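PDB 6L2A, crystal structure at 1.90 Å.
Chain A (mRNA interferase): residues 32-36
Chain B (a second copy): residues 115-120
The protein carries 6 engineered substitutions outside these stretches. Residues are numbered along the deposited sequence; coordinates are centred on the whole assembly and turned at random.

Chain A, residues 32-36: VVSND
Chain B, residues 115-120: KLHLDL

The contact joins two copies of the mRNA interferase where a segment of chain A leading into a helix meets the end of a helix in chain B. In chain A the backbone is extended at A:Val32 (phi/psi -70/126), folds at A:Val33 (-128/-6), and extends again through A:Ser34 (-66/148) and A:Asn35 (-66/158) before A:Asp36 turns into helical conformation (-77/-17). B:Lys115 to B:His117 belong to a helix that begins earlier in the chain, with phi near -63 and psi between -49 and -36; B:Leu118 departs at -96/8, B:Asp119 adopts the left-handed conformation at 61/38, and B:Leu120 is extended (-100/115). Two backbone hydrogen bonds close this helix end, B:Leu120 N to B:Lys115 O at 2.8 Å and B:Asp119 N to B:Leu116 O at 3.3 Å. In register, A:Ser34 CA lies 4.8 Å from B:Leu118 CA, and A:Asn35 CA lies 5.0 Å from B:Asp119 CA, so the two backbones run locally in the same direction.

The carbonyl of B:His117 is the central acceptor; carbonyls at a helix C-terminus commonly lack the i+4 partner and are open to outside donors. B:His117 O accepts two hydrogen bonds from A:Asn35, from N at 2.9 Å (N-H...O angle 151°) and from ND2 at 3.0 Å (155°). The p rotamer of A:Asn35 (chi1 73°, chi2 82°) brings its amide nitrogen to the same oxygen as its backbone NH. At the N-cap position, A:Asn35 OD1 caps a backbone nitrogen just past the stretch, leaving ND2 for B:His117 O. The CA-to-CB bond of A:Asn35 points toward chain B, and A:Asn35 CB packs 3.8 Å from B:Asp119 CB.

A water extends the polar network. It accepts from A:Asp36 N at 2.8 Å and donates a weak hydrogen bond to B:Asp119 OD1, also at 2.8 Å. B:Asp119 is t (chi1 -154°), and its OD2 is satisfied by a residue adjoining one of the stretches.

Beside these bonds, A:Val33 O approaches B:Leu118 O to 3.4 Å; both are acceptors and no hydrogen bond links them. A:Val33 O instead receives a CA-H...O contact from B:Leu118 CA at 3.6 Å. Apolar packing accompanies it: A:Val33 (m) places CG2 3.9 Å from CD2 of B:Leu118 (m, t), whose side-chain end comes nearer although its CA-to-CB bond points away overall.

B:His117 (chi1 174°, t; chi2 64°) likewise starts away, but its ring returns to place CE1 3.9 Å from A:Ser34 CB in an oblique approach. B:His117 NE2 and A:Ser34 OG (chi1 44°, p) are both satisfied elsewhere in the structure. Together the stretches bury 284 Å².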

# COMPACT_ATOMS: atom_id res chain seq x y z
N VAL A 32 0.45 0.08 11.31
CA VAL A 32 1.14 -1.01 10.64
C VAL A 32 0.11 -1.99 10.09
O VAL A 32 -0.75 -2.49 10.83
CB VAL A 32 2.10 -1.72 11.61
CG1 VAL A 32 2.78 -2.89 10.91
CG2 VAL A 32 3.13 -0.74 12.16
N VAL A 33 0.20 -2.28 8.79
CA VAL A 33 -0.77 -3.18 8.16
C VAL A 33 -0.10 -4.32 7.40
O VAL A 33 -0.77 -5.22 6.90
CB VAL A 33 -1.73 -2.41 7.24
CG1 VAL A 33 -2.57 -1.43 8.05
CG2 VAL A 33 -0.97 -1.70 6.13
N SER A 34 1.23 -4.29 7.30
CA SER A 34 1.92 -5.46 6.77
C SER A 34 1.77 -6.62 7.75
O SER A 34 1.67 -6.43 8.96
CB SER A 34 3.40 -5.15 6.52
OG SER A 34 3.98 -4.42 7.59
N ASN A 35 1.72 -7.84 7.21
CA ASN A 35 1.51 -9.01 8.05
C ASN A 35 2.69 -9.22 9.00
O ASN A 35 3.80 -8.75 8.76
CB ASN A 35 1.28 -10.26 7.19
CG ASN A 35 2.54 -10.76 6.52
OD1 ASN A 35 3.34 -11.46 7.13
ND2 ASN A 35 2.72 -10.40 5.26
N ASP A 36 2.42 -9.94 10.09
CA ASP A 36 3.41 -10.05 11.15
C ASP A 36 4.55 -11.02 10.83
O ASP A 36 5.58 -10.97 11.50
CB ASP A 36 2.74 -10.47 12.46
CG ASP A 36 2.18 -9.28 13.23
OD1 ASP A 36 2.60 -8.14 12.93
OD2 ASP A 36 1.34 -9.49 14.13
N LYS B 115 -3.26 -9.55 -0.81
CA LYS B 115 -3.97 -10.06 0.36
C LYS B 115 -3.02 -10.76 1.32
O LYS B 115 -3.13 -10.60 2.54
CB LYS B 115 -5.10 -10.99 -0.07
CG LYS B 115 -6.20 -10.31 -0.85
CD LYS B 115 -7.45 -11.16 -0.89
CE LYS B 115 -7.13 -12.55 -1.39
NZ LYS B 115 -8.21 -13.52 -1.04
N LEU B 116 -2.07 -11.54 0.78
CA LEU B 116 -1.08 -12.19 1.63
C LEU B 116 -0.22 -11.16 2.36
O LEU B 116 -0.03 -11.25 3.58
CB LEU B 116 -0.20 -13.12 0.79
CG LEU B 116 0.98 -13.74 1.54
CD1 LEU B 116 0.51 -14.83 2.49
CD2 LEU B 116 2.02 -14.27 0.57
N HIS B 117 0.30 -10.18 1.63
CA HIS B 117 1.19 -9.20 2.25
C HIS B 117 0.47 -8.40 3.33
O HIS B 117 1.07 -8.04 4.35
CB HIS B 117 1.78 -8.26 1.21
CG HIS B 117 2.58 -7.15 1.80
ND1 HIS B 117 3.75 -7.37 2.50
CD2 HIS B 117 2.38 -5.81 1.82
CE1 HIS B 117 4.24 -6.21 2.91
NE2 HIS B 117 3.42 -5.25 2.51
N LEU B 118 -0.81 -8.09 3.11
CA LEU B 118 -1.55 -7.23 4.02
C LEU B 118 -2.37 -8.02 5.04
O LEU B 118 -3.15 -7.42 5.79
CB LEU B 118 -2.45 -6.29 3.23
CG LEU B 118 -1.67 -5.30 2.37
CD1 LEU B 118 -2.60 -4.54 1.45
CD2 LEU B 118 -0.88 -4.33 3.24
N ASP B 119 -2.20 -9.34 5.09
CA ASP B 119 -2.87 -10.20 6.07
C ASP B 119 -4.39 -10.13 5.92
O ASP B 119 -5.13 -10.15 6.90
CB ASP B 119 -2.44 -9.85 7.50
CG ASP B 119 -2.57 -11.02 8.46
OD1 ASP B 119 -2.79 -10.78 9.67
OD2 ASP B 119 -2.46 -12.17 8.01
N LEU B 120 -4.85 -10.07 4.67
CA LEU B 120 -6.27 -9.96 4.36
C LEU B 120 -6.79 -11.34 3.97
O LEU B 120 -6.36 -11.91 2.95
CB LEU B 120 -6.51 -8.95 3.24
CG LEU B 120 -5.97 -7.54 3.52
CD1 LEU B 120 -6.12 -6.65 2.30
CD2 LEU B 120 -6.67 -6.93 4.72
O HOH W 1 -0.23 -10.51 10.82